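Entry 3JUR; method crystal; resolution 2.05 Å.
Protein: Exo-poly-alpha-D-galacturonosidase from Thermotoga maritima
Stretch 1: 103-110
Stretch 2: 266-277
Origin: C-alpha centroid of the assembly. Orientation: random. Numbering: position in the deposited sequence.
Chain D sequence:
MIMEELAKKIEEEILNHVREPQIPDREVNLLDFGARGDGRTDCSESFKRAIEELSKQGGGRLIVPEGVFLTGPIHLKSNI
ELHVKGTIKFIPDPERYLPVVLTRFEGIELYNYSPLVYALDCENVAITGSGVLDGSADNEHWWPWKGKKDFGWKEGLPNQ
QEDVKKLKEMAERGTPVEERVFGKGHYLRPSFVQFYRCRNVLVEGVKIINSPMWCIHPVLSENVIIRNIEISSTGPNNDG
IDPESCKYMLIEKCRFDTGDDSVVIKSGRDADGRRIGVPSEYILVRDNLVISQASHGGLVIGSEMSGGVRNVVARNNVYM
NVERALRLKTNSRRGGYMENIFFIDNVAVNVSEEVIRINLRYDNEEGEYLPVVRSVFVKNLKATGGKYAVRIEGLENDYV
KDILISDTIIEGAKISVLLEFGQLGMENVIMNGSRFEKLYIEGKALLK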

ATOM      1  N   THR D 103     -12.430 -44.729  27.357  1.00 24.14           N
ATOM      2  CA  THR D 103     -12.131 -43.899  26.197  1.00 24.25           C
ATOM      3  C   THR D 103     -12.810 -42.528  26.336  1.00 24.19           C
ATOM      4  O   THR D 103     -13.211 -42.128  27.440  1.00 24.15           O
ATOM      5  N   ARG D 104     -12.933 -41.810  25.232  1.00 24.03           N
ATOM      6  CA  ARG D 104     -13.466 -40.462  25.275  1.00 24.19           C
ATOM      7  C   ARG D 104     -14.218 -40.168  23.982  1.00 24.13           C
ATOM      8  O   ARG D 104     -13.806 -40.611  22.911  1.00 24.60           O
ATOM      9  N   PHE D 105     -15.332 -39.452  24.077  1.00 23.90           N
ATOM     10  CA  PHE D 105     -16.039 -38.992  22.880  1.00 23.70           C
ATOM     11  C   PHE D 105     -16.308 -37.495  22.956  1.00 23.60           C
ATOM     12  O   PHE D 105     -17.025 -37.026  23.839  1.00 23.74           O
ATOM     13  N   GLU D 106     -15.725 -36.759  22.015  1.00 23.48           N
ATOM     14  CA  GLU D 106     -15.821 -35.291  21.951  1.00 23.39           C
ATOM     15  C   GLU D 106     -15.700 -34.619  23.323  1.00 23.09           C
ATOM     16  O   GLU D 106     -16.541 -33.799  23.716  1.00 22.90           O
ATOM     17  N   GLY D 107     -14.641 -34.994  24.043  1.00 22.72           N
ATOM     18  CA  GLY D 107     -14.275 -34.357  25.306  1.00 22.24           C
ATOM     19  C   GLY D 107     -14.907 -34.905  26.578  1.00 22.16           C
ATOM     20  O   GLY D 107     -14.656 -34.377  27.664  1.00 21.92           O
ATOM     21  N   ILE D 108     -15.723 -35.949  26.463  1.00 21.93           N
ATOM     22  CA  ILE D 108     -16.332 -36.570  27.648  1.00 22.03           C
ATOM     23  C   ILE D 108     -15.945 -38.052  27.756  1.00 22.40           C
ATOM     24  O   ILE D 108     -16.088 -38.811  26.791  1.00 22.54           O
ATOM     25  N   GLU D 109     -15.449 -38.441  28.932  1.00 22.23           N
ATOM     26  CA  GLU D 109     -15.040 -39.821  29.197  1.00 22.44           C
ATOM     27  C   GLU D 109     -16.230 -40.770  29.251  1.00 22.06           C
ATOM     28  O   GLU D 109     -17.306 -40.411  29.732  1.00 22.01           O
ATOM     29  N   LEU D 110     -16.023 -41.982  28.747  1.00 21.83           N
ATOM     30  CA  LEU D 110     -17.055 -43.016  28.748  1.00 21.45           C
ATOM     31  C   LEU D 110     -16.439 -44.396  28.517  1.00 21.51           C
ATOM     32  O   LEU D 110     -15.240 -44.518  28.244  1.00 21.53           O
ATOM     33  N   LYS D 266      -7.021 -29.860  22.663  1.00 24.73           N
ATOM     34  CA  LYS D 266      -8.223 -29.997  23.490  1.00 25.05           C
ATOM     35  C   LYS D 266      -7.869 -30.362  24.932  1.00 25.26           C
ATOM     36  O   LYS D 266      -6.697 -30.600  25.246  1.00 25.98           O
ATOM     37  N   SER D 267      -8.873 -30.383  25.810  1.00 25.44           N
ATOM     38  CA  SER D 267      -8.686 -30.724  27.231  1.00 25.27           C
ATOM     39  C   SER D 267     -10.004 -31.001  27.966  1.00 25.25           C
ATOM     40  O   SER D 267     -10.164 -30.660  29.149  1.00 25.17           O
ATOM     41  N   GLY D 268     -10.942 -31.633  27.268  1.00 25.14           N
ATOM     42  CA  GLY D 268     -12.218 -32.008  27.872  1.00 24.69           C
ATOM     43  C   GLY D 268     -13.309 -30.968  27.689  1.00 24.61           C
ATOM     44  O   GLY D 268     -13.040 -29.787  27.452  1.00 23.99           O
ATOM     45  N   ARG D 269     -14.547 -31.422  27.823  1.00 24.68           N
ATOM     46  CA  ARG D 269     -15.717 -30.605  27.553  1.00 24.70           C
ATOM     47  C   ARG D 269     -16.539 -30.408  28.824  1.00 24.59           C
ATOM     48  O   ARG D 269     -16.816 -31.363  29.551  1.00 24.39           O
ATOM     49  N   ASP D 270     -16.919 -29.157  29.080  1.00 24.62           N
ATOM     50  CA  ASP D 270     -17.867 -28.802  30.141  1.00 24.74           C
ATOM     51  C   ASP D 270     -17.534 -29.443  31.500  1.00 24.78           C
ATOM     52  O   ASP D 270     -16.358 -29.529  31.866  1.00 24.98           O
ATOM     53  N   ALA D 271     -18.551 -29.890  32.236  1.00 24.61           N
ATOM     54  CA  ALA D 271     -18.356 -30.434  33.584  1.00 24.96           C
ATOM     55  C   ALA D 271     -17.251 -31.496  33.683  1.00 25.05           C
ATOM     56  O   ALA D 271     -16.435 -31.449  34.605  1.00 24.95           O
ATOM     57  N   ASP D 272     -17.221 -32.427  32.730  1.00 25.24           N
ATOM     58  CA  ASP D 272     -16.224 -33.509  32.719  1.00 25.78           C
ATOM     59  C   ASP D 272     -14.803 -32.960  32.564  1.00 25.60           C
ATOM     60  O   ASP D 272     -13.872 -33.432  33.220  1.00 25.67           O
ATOM     61  N   GLY D 273     -14.656 -31.961  31.698  1.00 25.46           N
ATOM     62  CA  GLY D 273     -13.388 -31.262  31.503  1.00 25.43           C
ATOM     63  C   GLY D 273     -12.928 -30.493  32.730  1.00 25.53           C
ATOM     64  O   GLY D 273     -11.740 -30.490  33.050  1.00 25.39           O
ATOM     65  N   ARG D 274     -13.867 -29.843  33.419  1.00 25.82           N
ATOM     66  CA  ARG D 274     -13.561 -29.141  34.673  1.00 26.12           C
ATOM     67  C   ARG D 274     -13.239 -30.091  35.818  1.00 26.06           C
ATOM     68  O   ARG D 274     -12.378 -29.790  36.641  1.00 26.29           O
ATOM     69  N   ARG D 275     -13.949 -31.218  35.880  1.00 26.28           N
ATOM     70  CA  ARG D 275     -13.711 -32.249  36.899  1.00 26.24           C
ATOM     71  C   ARG D 275     -12.268 -32.762  36.838  1.00 26.16           C
ATOM     72  O   ARG D 275     -11.566 -32.758  37.853  1.00 26.33           O
ATOM     73  N   ILE D 276     -11.838 -33.192  35.650  1.00 25.88           N
ATOM     74  CA  ILE D 276     -10.480 -33.709  35.447  1.00 25.54           C
ATOM     75  C   ILE D 276      -9.460 -32.577  35.620  1.00 25.52           C
ATOM     76  O   ILE D 276      -8.409 -32.769  36.233  1.00 25.54           O
ATOM     77  N   GLY D 277      -9.799 -31.399  35.095  1.00 25.16           N
ATOM     78  CA  GLY D 277      -9.023 -30.174  35.301  1.00 24.96           C
ATOM     79  C   GLY D 277      -7.556 -30.232  34.904  1.00 24.71           C
ATOM     80  O   GLY D 277      -6.711 -29.667  35.592  1.00 24.73           O
TER

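The contact is a small, largely polar junction between a tight beta hairpin and a loop-plus-helix segment, with touching residues at least 161 apart in sequence, held by four hydrogen bonds, one of them part of a salt bridge, and burying 451 Å² summed over both sides. The hairpin is defined by its ladder, with Thr-103 paired to Leu-110 and Phe-105 to Ile-108 around a type I' turn. Its second strand, 108-110, crosses the helix almost at a right angle (86°), with the axes 8.0 Å apart at closest approach.

The turn meets the loop ahead of the helix backbone to backbone. The CA atoms of Gly-107 and Gly-268 lie 4.0 Å apart, and the missing side chain of Gly-107 permits this approach: an ideal CB there would sit 2.8 Å from CB of Arg-269, a clash. Gly-107 O accepts a hydrogen bond from Arg-269 N (3.0 Å, 148° at the hydrogen) and also receives a CA-H...O contact from CA of Gly-268 at 3.4 Å.

Arg-269, the residue with the largest covered area (77 Å²), points toward the hairpin. With chi1 and chi2 both t and chi3 m, its chain extends before bending, so that NE donates to Glu-106 O at 2.8 Å and 144°. That oxygen lies at the edge of the guanidinium, near its plane, as a hydrogen-bond acceptor should. The carboxylate of Glu-106 (chi1 m, chi2 t) adds charge proximity alone: OE1 is 4.5 Å from NH1 of Arg-269 but well out of the guanidinium plane, and no N-H points at it. Apolar packing accompanies these bonds where CD1 of Ile-108, whose rotamer is m,t, comes within 4.0 Å of CD of Arg-269.

Further along, Asp-272 points toward the strand with chi1 at -146°, between wells. Its OD2 accepts from the backbone N of Glu-109 at 3.0 Å, and the 173° angle makes this the straightest of the four cross-stretch bonds. The same oxygen lies 4.0 Å from CG2 of Ile-108. Its OD1 is engaged within the helix, in a salt bridge with NH2 of Arg-275 at 3.1 Å.

Arg-275 (chi1 t, chi2 t, chi3 p) links this acid to the hairpin: NH2 also donates to OE2 of Glu-109 at 3.1 Å and 156°, forming the cross-stretch salt bridge. This places a positive group beside two acidic side chains whose oxygens, OE2 of Glu-109 and OD2 of Asp-272, are only 4.5 Å apart. Glu-109, m,t through chi2 and directed toward the helix, continues the charged network through OE1, which takes a weak hydrogen bond from NH2 of Arg-104 at 3.5 Å within the hairpin.

Ile-276 (m,t) lays an apolar methyl against the charged ends of this pair. Its CD1 lies 3.6 Å from CD of Glu-109 and 3.5 Å from NH2 of Arg-104. Arg-104, with chi1 at -141°, between wells, and chi2 t, also points toward the second stretch, and its NH1 comes within 3.8 Å of CA of Gly-268.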

ATOM      1  CB  THR D 103     -12.474 -44.636  24.847  1.00 24.24           C
ATOM      2  OG1 THR D 103     -11.923 -43.915  23.734  1.00 24.94           O
ATOM      3  CG2 THR D 103     -13.982 -44.824  24.654  1.00 24.43           C
ATOM      4  CB  ARG D 104     -12.314 -39.470  25.487  1.00 24.32           C
ATOM      5  CG  ARG D 104     -12.658 -38.325  26.422  1.00 24.83           C
ATOM      6  CD  ARG D 104     -11.508 -37.356  26.614  1.00 24.85           C
ATOM      7  NE  ARG D 104     -10.876 -37.527  27.917  1.00 24.20           N
ATOM      8  CZ  ARG D 104     -10.327 -36.544  28.623  1.00 23.93           C
ATOM      9  NH1 ARG D 104     -10.338 -35.293  28.166  1.00 24.12           N
ATOM     10  NH2 ARG D 104      -9.773 -36.811  29.796  1.00 23.65           N
ATOM     11  CB  PHE D 105     -17.349 -39.764  22.658  1.00 23.75           C
ATOM     12  CG  PHE D 105     -17.978 -39.520  21.303  1.00 23.49           C
ATOM     13  CD1 PHE D 105     -17.707 -40.368  20.235  1.00 22.84           C
ATOM     14  CD2 PHE D 105     -18.837 -38.436  21.098  1.00 23.61           C
ATOM     15  CE1 PHE D 105     -18.286 -40.153  18.989  1.00 22.61           C
ATOM     16  CE2 PHE D 105     -19.415 -38.207  19.854  1.00 23.27           C
ATOM     17  CZ  PHE D 105     -19.140 -39.071  18.797  1.00 23.86           C
ATOM     18  CB  GLU D 106     -17.076 -34.853  21.177  1.00 23.36           C
ATOM     19  CG  GLU D 106     -17.011 -35.236  19.690  1.00 24.25           C
ATOM     20  CD  GLU D 106     -18.203 -34.754  18.872  1.00 27.14           C
ATOM     21  OE1 GLU D 106     -19.345 -34.758  19.384  1.00 28.70           O
ATOM     22  OE2 GLU D 106     -17.996 -34.387  17.698  1.00 28.13           O
ATOM     23  CB  ILE D 108     -17.886 -36.394  27.688  1.00 22.08           C
ATOM     24  CG1 ILE D 108     -18.272 -34.908  27.709  1.00 21.09           C
ATOM     25  CG2 ILE D 108     -18.492 -37.108  28.913  1.00 21.45           C
ATOM     26  CD1 ILE D 108     -19.716 -34.627  27.341  1.00 20.01           C
ATOM     27  CB  GLU D 109     -14.268 -39.910  30.515  1.00 22.70           C
ATOM     28  CG  GLU D 109     -12.907 -39.235  30.488  1.00 23.77           C
ATOM     29  CD  GLU D 109     -12.055 -39.591  31.691  1.00 25.63           C
ATOM     30  OE1 GLU D 109     -10.811 -39.635  31.552  1.00 26.54           O
ATOM     31  OE2 GLU D 109     -12.630 -39.828  32.773  1.00 26.47           O
ATOM     32  CB  LEU D 110     -18.108 -42.722  27.666  1.00 21.15           C
ATOM     33  CG  LEU D 110     -17.802 -43.094  26.210  1.00 20.73           C
ATOM     34  CD1 LEU D 110     -19.054 -43.009  25.373  1.00 20.10           C
ATOM     35  CD2 LEU D 110     -16.695 -42.232  25.609  1.00 19.33           C
ATOM     36  CB  LYS D 266      -9.167 -31.052  22.886  1.00 24.89           C
ATOM     37  CG  LYS D 266      -9.569 -30.797  21.437  1.00 24.36           C
ATOM     38  CD  LYS D 266     -10.473 -31.905  20.914  1.00 25.16           C
ATOM     39  CE  LYS D 266     -10.822 -31.705  19.442  1.00 24.98           C
ATOM     40  NZ  LYS D 266     -11.809 -30.613  19.222  1.00 26.16           N
ATOM     41  CB  SER D 267      -7.884 -29.638  27.965  1.00 25.31           C
ATOM     42  OG  SER D 267      -8.541 -28.387  27.909  1.00 25.12           O
ATOM     43  CB  ARG D 269     -16.559 -31.285  26.471  1.00 24.70           C
ATOM     44  CG  ARG D 269     -17.869 -30.594  26.120  1.00 25.38           C
ATOM     45  CD  ARG D 269     -18.703 -31.463  25.185  1.00 25.95           C
ATOM     46  NE  ARG D 269     -18.131 -31.522  23.839  1.00 27.35           N
ATOM     47  CZ  ARG D 269     -18.654 -30.930  22.768  1.00 28.14           C
ATOM     48  NH1 ARG D 269     -18.053 -31.034  21.586  1.00 28.43           N
ATOM     49  NH2 ARG D 269     -19.778 -30.229  22.872  1.00 27.96           N
ATOM     50  CB  ASP D 270     -19.310 -29.087  29.685  1.00 24.72           C
ATOM     51  CG  ASP D 270     -19.671 -28.373  28.375  1.00 25.52           C
ATOM     52  OD1 ASP D 270     -18.963 -27.425  27.970  1.00 25.79           O
ATOM     53  OD2 ASP D 270     -20.673 -28.760  27.738  1.00 27.23           O
ATOM     54  CB  ALA D 271     -19.671 -30.962  34.157  1.00 24.75           C
ATOM     55  CB  ASP D 272     -16.522 -34.509  31.601  1.00 25.90           C
ATOM     56  CG  ASP D 272     -16.164 -35.931  31.976  1.00 26.89           C
ATOM     57  OD1 ASP D 272     -16.739 -36.452  32.950  1.00 29.29           O
ATOM     58  OD2 ASP D 272     -15.317 -36.538  31.290  1.00 28.14           O
ATOM     59  CB  ARG D 274     -14.703 -28.219  35.098  1.00 26.09           C
ATOM     60  CG  ARG D 274     -14.776 -26.943  34.322  1.00 26.31           C
ATOM     61  CD  ARG D 274     -16.031 -26.175  34.675  1.00 27.16           C
ATOM     62  NE  ARG D 274     -16.700 -25.798  33.442  1.00 29.61           N
ATOM     63  CZ  ARG D 274     -17.915 -26.195  33.083  1.00 29.08           C
ATOM     64  NH1 ARG D 274     -18.651 -26.948  33.884  1.00 27.01           N
ATOM     65  NH2 ARG D 274     -18.399 -25.806  31.916  1.00 29.97           N
ATOM     66  CB  ARG D 275     -14.706 -33.417  36.756  1.00 26.38           C
ATOM     67  CG  ARG D 275     -14.431 -34.621  37.686  1.00 27.09           C
ATOM     68  CD  ARG D 275     -15.339 -35.819  37.393  1.00 27.82           C
ATOM     69  NE  ARG D 275     -15.185 -36.343  36.029  1.00 29.41           N
ATOM     70  CZ  ARG D 275     -14.360 -37.332  35.682  1.00 29.64           C
ATOM     71  NH1 ARG D 275     -13.596 -37.921  36.592  1.00 29.98           N
ATOM     72  NH2 ARG D 275     -14.297 -37.737  34.418  1.00 30.21           N
ATOM     73  CB  ILE D 276     -10.349 -34.428  34.082  1.00 25.60           C
ATOM     74  CG1 ILE D 276     -11.232 -35.681  34.068  1.00 25.59           C
ATOM     75  CG2 ILE D 276      -8.894 -34.814  33.789  1.00 25.55           C
ATOM     76  CD1 ILE D 276     -11.662 -36.128  32.691  1.00 26.43           C
TER